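N-acetylneuraminate lyase (Fusobacterium nucleatum subsp. nucleatum ATCC 25586, PDB 5ZKA) belongs to the dihydrodipicolinate synthetase family of lyases and aldolases, enzymes built on an eight-stranded parallel TIM barrel. Local coordinates at residues I81-S86 and L107-P112; G134-I139 and K163-K168. One frame throughout, in Å; residues are numbered along the deposited sequence.

Contact 1. Residues I81-S86 and L107-P112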
ATOM      1  N   ILE B  81     -24.067  -7.837  -4.056  1.00 29.03           N
ATOM      2  CA  ILE B  81     -23.852  -6.542  -4.689  1.00 29.26           C
ATOM      3  C   ILE B  81     -23.877  -6.774  -6.192  1.00 33.00           C
ATOM      4  O   ILE B  81     -23.201  -7.685  -6.687  1.00 29.79           O
ATOM      5  CB  ILE B  81     -22.507  -5.912  -4.272  1.00 29.29           C
ATOM      6  CG1 ILE B  81     -22.394  -5.777  -2.748  1.00 30.68           C
ATOM      7  CG2 ILE B  81     -22.298  -4.566  -4.961  1.00 30.06           C
ATOM      8  CD1 ILE B  81     -20.962  -5.437  -2.300  1.00 29.92           C
ATOM      9  N   ALA B  82     -24.633  -5.952  -6.921  1.00 31.75           N
ATOM     10  CA  ALA B  82     -24.733  -6.054  -8.378  1.00 28.46           C
ATOM     11  C   ALA B  82     -24.013  -4.877  -9.025  1.00 29.52           C
ATOM     12  O   ALA B  82     -24.417  -3.722  -8.848  1.00 27.64           O
ATOM     13  CB  ALA B  82     -26.194  -6.086  -8.830  1.00 31.61           C
ATOM     14  N   GLN B  83     -22.953  -5.172  -9.779  1.00 31.91           N
ATOM     15  CA  GLN B  83     -22.278  -4.156 -10.577  1.00 34.87           C
ATOM     16  C   GLN B  83     -23.072  -3.935 -11.857  1.00 33.01           C
ATOM     17  O   GLN B  83     -23.269  -4.873 -12.643  1.00 35.35           O
ATOM     18  CB  GLN B  83     -20.845  -4.590 -10.905  1.00 37.41           C
ATOM     19  CG  GLN B  83     -19.891  -3.439 -11.155  1.00 39.08           C
ATOM     20  CD  GLN B  83     -20.009  -2.876 -12.550  1.00 41.69           C
ATOM     21  OE1 GLN B  83     -20.069  -1.659 -12.738  1.00 41.20           O
ATOM     22  NE2 GLN B  83     -20.047  -3.760 -13.546  1.00 47.20           N
ATOM     23  N   VAL B  84     -23.522  -2.698 -12.074  1.00 32.31           N
ATOM     24  CA  VAL B  84     -24.381  -2.367 -13.203  1.00 38.12           C
ATOM     25  C   VAL B  84     -23.805  -1.251 -14.068  1.00 43.70           C
ATOM     26  O   VAL B  84     -24.488  -0.755 -14.965  1.00 45.93           O
ATOM     27  CB  VAL B  84     -25.797  -1.999 -12.728  1.00 39.51           C
ATOM     28  CG1 VAL B  84     -26.356  -3.114 -11.873  1.00 35.55           C
ATOM     29  CG2 VAL B  84     -25.763  -0.679 -11.971  1.00 38.05           C
ATOM     30  N   GLY B  85     -22.573  -0.836 -13.816  1.00 41.99           N
ATOM     31  CA  GLY B  85     -21.934   0.224 -14.574  1.00 46.65           C
ATOM     32  C   GLY B  85     -21.141  -0.302 -15.751  1.00 45.00           C
ATOM     33  O   GLY B  85     -21.420  -1.380 -16.284  1.00 48.56           O
ATOM     34  N   SER B  86     -20.129   0.480 -16.151  1.00 47.81           N
ATOM     35  CA  SER B  86     -19.263   0.234 -17.310  1.00 50.26           C
ATOM     36  C   SER B  86     -20.012   0.322 -18.634  1.00 55.27           C
ATOM     37  O   SER B  86     -19.507  -0.135 -19.670  1.00 60.64           O
ATOM     38  CB  SER B  86     -18.538  -1.114 -17.210  1.00 53.68           C
ATOM     39  OG  SER B  86     -19.256  -2.144 -17.867  1.00 56.93           O
ATOM     40  N   LEU B 107     -26.123  -1.823  -5.178  1.00 32.29           N
ATOM     41  CA  LEU B 107     -25.512  -1.720  -6.493  1.00 28.50           C
ATOM     42  C   LEU B 107     -24.067  -1.292  -6.345  1.00 31.86           C
ATOM     43  O   LEU B 107     -23.645  -0.780  -5.306  1.00 32.27           O
ATOM     44  CB  LEU B 107     -26.240  -0.701  -7.375  1.00 30.50           C
ATOM     45  CG  LEU B 107     -27.755  -0.865  -7.454  1.00 35.27           C
ATOM     46  CD1 LEU B 107     -28.373   0.231  -8.300  1.00 37.38           C
ATOM     47  CD2 LEU B 107     -28.061  -2.227  -8.046  1.00 32.59           C
ATOM     48  N   SER B 108     -23.313  -1.504  -7.411  1.00 29.07           N
ATOM     49  CA  SER B 108     -22.019  -0.869  -7.554  1.00 34.25           C
ATOM     50  C   SER B 108     -21.877  -0.465  -9.009  1.00 38.12           C
ATOM     51  O   SER B 108     -22.599  -0.958  -9.885  1.00 36.29           O
ATOM     52  CB  SER B 108     -20.866  -1.784  -7.122  1.00 38.78           C
ATOM     53  OG  SER B 108     -20.746  -2.873  -8.013  1.00 35.90           O
ATOM     54  N   ALA B 109     -20.965   0.468  -9.261  1.00 35.74           N
ATOM     55  CA  ALA B 109     -20.771   0.915 -10.632  1.00 39.83           C
ATOM     56  C   ALA B 109     -19.386   1.513 -10.779  1.00 36.02           C
ATOM     57  O   ALA B 109     -18.871   2.149  -9.856  1.00 34.22           O
ATOM     58  CB  ALA B 109     -21.824   1.948 -11.047  1.00 40.62           C
ATOM     59  N   VAL B 110     -18.801   1.289 -11.946  1.00 38.24           N
ATOM     60  CA  VAL B 110     -17.659   2.043 -12.431  1.00 41.90           C
ATOM     61  C   VAL B 110     -18.100   2.713 -13.727  1.00 48.05           C
ATOM     62  O   VAL B 110     -18.927   2.161 -14.462  1.00 52.59           O
ATOM     63  CB  VAL B 110     -16.433   1.125 -12.630  1.00 41.60           C
ATOM     64  CG1 VAL B 110     -16.708   0.064 -13.675  1.00 39.49           C
ATOM     65  CG2 VAL B 110     -15.202   1.936 -12.969  1.00 46.09           C
ATOM     66  N   THR B 111     -17.594   3.917 -13.987  1.00 48.84           N
ATOM     67  CA  THR B 111     -18.038   4.666 -15.153  1.00 48.95           C
ATOM     68  C   THR B 111     -17.259   4.250 -16.403  1.00 49.69           C
ATOM     69  O   THR B 111     -16.207   3.614 -16.308  1.00 48.16           O
ATOM     70  CB  THR B 111     -17.882   6.164 -14.905  1.00 54.06           C
ATOM     71  OG1 THR B 111     -16.526   6.557 -15.144  1.00 59.77           O
ATOM     72  CG2 THR B 111     -18.270   6.512 -13.473  1.00 55.11           C
ATOM     73  N   PRO B 112     -17.774   4.568 -17.589  1.00 51.04           N
ATOM     74  CA  PRO B 112     -17.049   4.248 -18.827  1.00 53.98           C
ATOM     75  C   PRO B 112     -15.892   5.200 -19.103  1.00 65.20           C
ATOM     76  O   PRO B 112     -15.904   6.370 -18.714  1.00 66.26           O
ATOM     77  CB  PRO B 112     -18.123   4.376 -19.912  1.00 54.59           C
ATOM     78  CG  PRO B 112     -19.435   4.326 -19.190  1.00 52.78           C
ATOM     79  CD  PRO B 112     -19.175   4.939 -17.850  1.00 51.40           C
TER
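Q83 and S108 sit side by side on neighbouring parallel strands, and the tight part of the contact is built around them. S108 N bonds to A82 O, and V84 N reaches S108 O at 2.9 Å, nearly straight (164°), so the two strands are locked in register as strand 81-83 runs out. On the face that carries Q83 and S108, the hydroxyl OG of S108 lies 3.3 Å from CG of Q83, while its hydrogen bond is with Y47 OH on the strand beyond. The Q83 chain leaves with CG anti to the backbone N (chi1 -154°) and bends at CG, which turns the amide along the strand ends. There OE1 accepts G85 N at 2.8 Å, from above the amide plane, and takes a weak second bond from V110 N at 3.3 Å; NE2 goes to G49 O. The buried amide thus ties three successive loops together. On the face of A82 and L107, CD2 of L107 approaches A82 CB; it also comes 4.3 Å from CG1 of V84, just past the strand, and V99 of helix 89-102 packs against all three residues. G85 passes close over A109, its CA 3.9 Å from A109 CB.

Beyond G85 the contact reaches solvent at S86, V110 and P112, all partly exposed. S86 N still makes a short bond of 2.7 Å to V110 O, but side-chain contacts are few and long: S86 CB stands 4.2 Å from V110 CG1. Two parallel strands joined through helix 89-102, with loops that continue side by side from their C-terminal ends, make a beta-alpha-beta unit of the TIM barrel.

Contact 2. Residues G134-I139 and K163-K168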
ATOM      1  N   GLY B 134     -33.546   4.040  -6.774  1.00 43.94           N
ATOM      2  CA  GLY B 134     -33.889   4.002  -5.364  1.00 44.34           C
ATOM      3  C   GLY B 134     -33.039   3.075  -4.520  1.00 45.24           C
ATOM      4  O   GLY B 134     -33.333   2.904  -3.328  1.00 47.10           O
ATOM      5  N   ASN B 135     -31.994   2.489  -5.089  1.00 35.60           N
ATOM      6  CA  ASN B 135     -31.141   1.511  -4.426  1.00 31.56           C
ATOM      7  C   ASN B 135     -29.884   2.173  -3.878  1.00 35.00           C
ATOM      8  O   ASN B 135     -29.589   3.334  -4.158  1.00 38.58           O
ATOM      9  CB  ASN B 135     -30.759   0.400  -5.409  1.00 32.09           C
ATOM     10  CG  ASN B 135     -30.630  -0.947  -4.744  1.00 38.82           C
ATOM     11  OD1 ASN B 135     -30.241  -1.049  -3.579  1.00 37.74           O
ATOM     12  ND2 ASN B 135     -30.978  -2.001  -5.483  1.00 37.97           N
ATOM     13  N   TYR B 136     -29.134   1.404  -3.094  1.00 36.81           N
ATOM     14  CA  TYR B 136     -27.862   1.827  -2.520  1.00 33.59           C
ATOM     15  C   TYR B 136     -26.723   1.559  -3.497  1.00 29.10           C
ATOM     16  O   TYR B 136     -26.819   0.709  -4.385  1.00 33.39           O
ATOM     17  CB  TYR B 136     -27.597   1.104  -1.201  1.00 27.17           C
ATOM     18  CG  TYR B 136     -28.739   1.269  -0.221  1.00 33.59           C
ATOM     19  CD1 TYR B 136     -28.746   2.310   0.700  1.00 38.59           C
ATOM     20  CD2 TYR B 136     -29.828   0.402  -0.241  1.00 39.94           C
ATOM     21  CE1 TYR B 136     -29.803   2.472   1.584  1.00 40.60           C
ATOM     22  CE2 TYR B 136     -30.884   0.561   0.636  1.00 50.09           C
ATOM     23  CZ  TYR B 136     -30.864   1.593   1.544  1.00 47.83           C
ATOM     24  OH  TYR B 136     -31.918   1.748   2.415  1.00 52.57           O
ATOM     25  N   MET B 137     -25.620   2.279  -3.301  1.00 30.82           N
ATOM     26  CA  MET B 137     -24.552   2.310  -4.289  1.00 31.89           C
ATOM     27  C   MET B 137     -23.182   2.229  -3.628  1.00 31.35           C
ATOM     28  O   MET B 137     -22.912   2.947  -2.660  1.00 34.27           O
ATOM     29  CB  MET B 137     -24.647   3.587  -5.134  1.00 34.88           C
ATOM     30  CG  MET B 137     -23.449   3.841  -6.037  1.00 39.53           C
ATOM     31  SD  MET B 137     -23.319   2.682  -7.409  1.00 39.81           S
ATOM     32  CE  MET B 137     -24.748   3.180  -8.364  1.00 39.93           C
ATOM     33  N   ILE B 138     -22.330   1.358  -4.173  1.00 31.85           N
ATOM     34  CA  ILE B 138     -20.900   1.290  -3.865  1.00 29.16           C
ATOM     35  C   ILE B 138     -20.140   1.896  -5.043  1.00 35.33           C
ATOM     36  O   ILE B 138     -20.290   1.439  -6.183  1.00 35.37           O
ATOM     37  CB  ILE B 138     -20.448  -0.157  -3.607  1.00 29.97           C
ATOM     38  CG1 ILE B 138     -21.161  -0.752  -2.386  1.00 36.01           C
ATOM     39  CG2 ILE B 138     -18.908  -0.236  -3.453  1.00 29.49           C
ATOM     40  CD1 ILE B 138     -20.853  -0.061  -1.116  1.00 39.68           C
ATOM     41  N   ILE B 139     -19.326   2.924  -4.781  1.00 32.44           N
ATOM     42  CA  ILE B 139     -18.527   3.554  -5.828  1.00 30.82           C
ATOM     43  C   ILE B 139     -17.189   2.836  -5.938  1.00 34.79           C
ATOM     44  O   ILE B 139     -16.789   2.074  -5.058  1.00 35.86           O
ATOM     45  CB  ILE B 139     -18.308   5.059  -5.572  1.00 30.83           C
ATOM     46  CG1 ILE B 139     -17.637   5.264  -4.212  1.00 37.92           C
ATOM     47  CG2 ILE B 139     -19.626   5.826  -5.667  1.00 37.11           C
ATOM     48  CD1 ILE B 139     -17.159   6.674  -3.967  1.00 43.31           C
ATOM     49  N   LYS B 163     -27.381   7.427   0.144  1.00 38.76           N
ATOM     50  CA  LYS B 163     -27.515   6.124  -0.485  1.00 36.50           C
ATOM     51  C   LYS B 163     -26.224   5.651  -1.141  1.00 34.98           C
ATOM     52  O   LYS B 163     -26.168   4.516  -1.624  1.00 36.55           O
ATOM     53  CB  LYS B 163     -28.660   6.156  -1.506  1.00 36.48           C
ATOM     54  CG  LYS B 163     -30.047   6.137  -0.856  1.00 37.79           C
ATOM     55  CD  LYS B 163     -31.139   5.853  -1.875  1.00 49.82           C
ATOM     56  CE  LYS B 163     -32.462   5.557  -1.186  1.00 58.88           C
ATOM     57  NZ  LYS B 163     -32.319   4.436  -0.217  1.00 62.70           N
ATOM     58  N   ILE B 164     -25.188   6.486  -1.174  1.00 37.20           N
ATOM     59  CA  ILE B 164     -23.863   6.065  -1.616  1.00 33.15           C
ATOM     60  C   ILE B 164     -23.131   5.635  -0.352  1.00 36.02           C
ATOM     61  O   ILE B 164     -22.612   6.464   0.394  1.00 31.60           O
ATOM     62  CB  ILE B 164     -23.138   7.178  -2.374  1.00 31.54           C
ATOM     63  CG1 ILE B 164     -23.918   7.507  -3.651  1.00 37.79           C
ATOM     64  CG2 ILE B 164     -21.695   6.763  -2.699  1.00 32.78           C
ATOM     65  CD1 ILE B 164     -23.233   8.478  -4.578  1.00 39.40           C
ATOM     66  N   ILE B 165     -23.142   4.326  -0.078  1.00 29.98           N
ATOM     67  CA  ILE B 165     -22.850   3.834   1.264  1.00 30.35           C
ATOM     68  C   ILE B 165     -21.428   3.322   1.422  1.00 30.02           C
ATOM     69  O   ILE B 165     -21.050   2.946   2.543  1.00 30.52           O
ATOM     70  CB  ILE B 165     -23.844   2.731   1.684  1.00 34.95           C
ATOM     71  CG1 ILE B 165     -23.747   1.518   0.752  1.00 34.03           C
ATOM     72  CG2 ILE B 165     -25.276   3.290   1.740  1.00 37.37           C
ATOM     73  CD1 ILE B 165     -24.517   0.308   1.270  1.00 38.47           C
ATOM     74  N   GLY B 166     -20.639   3.275   0.350  1.00 28.23           N
ATOM     75  CA  GLY B 166     -19.273   2.786   0.474  1.00 25.83           C
ATOM     76  C   GLY B 166     -18.525   2.824  -0.848  1.00 30.31           C
ATOM     77  O   GLY B 166     -19.020   3.322  -1.864  1.00 29.41           O
ATOM     78  N   VAL B 167     -17.302   2.292  -0.816  1.00 28.31           N
ATOM     79  CA  VAL B 167     -16.379   2.361  -1.947  1.00 25.94           C
ATOM     80  C   VAL B 167     -15.605   1.055  -2.048  1.00 26.73           C
ATOM     81  O   VAL B 167     -15.205   0.476  -1.031  1.00 26.90           O
ATOM     82  CB  VAL B 167     -15.401   3.557  -1.818  1.00 27.38           C
ATOM     83  CG1 VAL B 167     -14.768   3.590  -0.431  1.00 27.19           C
ATOM     84  CG2 VAL B 167     -14.320   3.519  -2.920  1.00 35.34           C
ATOM     85  N   LYS B 168     -15.427   0.573  -3.280  1.00 25.32           N
ATOM     86  CA  LYS B 168     -14.490  -0.507  -3.581  1.00 28.04           C
ATOM     87  C   LYS B 168     -13.143   0.117  -3.928  1.00 26.96           C
ATOM     88  O   LYS B 168     -13.036   0.871  -4.902  1.00 29.37           O
ATOM     89  CB  LYS B 168     -14.999  -1.371  -4.739  1.00 28.47           C
ATOM     90  CG  LYS B 168     -14.085  -2.536  -5.138  1.00 30.46           C
ATOM     91  CD  LYS B 168     -14.636  -3.210  -6.408  1.00 31.78           C
ATOM     92  CE  LYS B 168     -13.875  -4.467  -6.778  1.00 37.04           C
ATOM     93  NZ  LYS B 168     -14.276  -4.943  -8.130  1.00 42.32           N
TER
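Strands 137-139 and 164-168 run parallel with their axes 34° apart, joined by a ladder in which M137 N bonds to K163 O, I165 N to M137 O, I139 N to G166 O, and K168 N to I139 O, the last at 2.7 Å. At the start of the ladder the side chains meet near the surface. K163 runs out past the carbonyls of G134 and N135, its CE 3.5 Å from G134 O, and the bend at its end (chi4 -56°) brings NZ back over one face of the Y136 ring. NZ stands 4.0 Å from the ring centroid and 29° off its normal, a cation-pi contact displaced toward CZ and the hydroxyl end. Nearer the CB end of the ring, CD1 touches I165 CG2 at 3.8 Å.

Further along, the chemistry turns apolar. CD1 of I138 folds across the strand to lie 3.6 Å from G166 CA, a place open to it because glycine carries no side chain, and its CG2 packs on the K168 backbone. On the opposite face I139 uses both branches: CG2 meets I164 CG2 at 3.7 Å, whereas CG1, set between the backbone N and carbonyl carbon, lies against G166 O and V167 CB. F155 of helix 152-159 packs against I139 and V167 there. M137 carries its sulfur away from I164. The K168 chain is extended and takes NZ to a hydrogen bond with Y140 OH. Strand, helix 152-159 and neighbouring strand form a classic beta-alpha-beta crossover of the TIM barrel.

Overall arrangement
Contacts 1 and 2 belong to one barrel wall, their centres about 10 Å apart, and each pairs successive strands of a beta-alpha-beta unit. Strands 107-109 and 137-140 are themselves neighbours, probably hydrogen-bonded through L107 with Y136 and I138, so the two contacts span four consecutive strands. Contact 1 is the more buried, and its polar chemistry gathers at the C-terminal strand ends, where an amide bridges loop backbones. Contact 2 reaches the surface at the opposite, N-terminal end through its lysine and tyrosine pair, then continues into branched aliphatic packing. M137 and I138 from contact 2 press on A109 and S108 of contact 1, and helix 119-133 touches both.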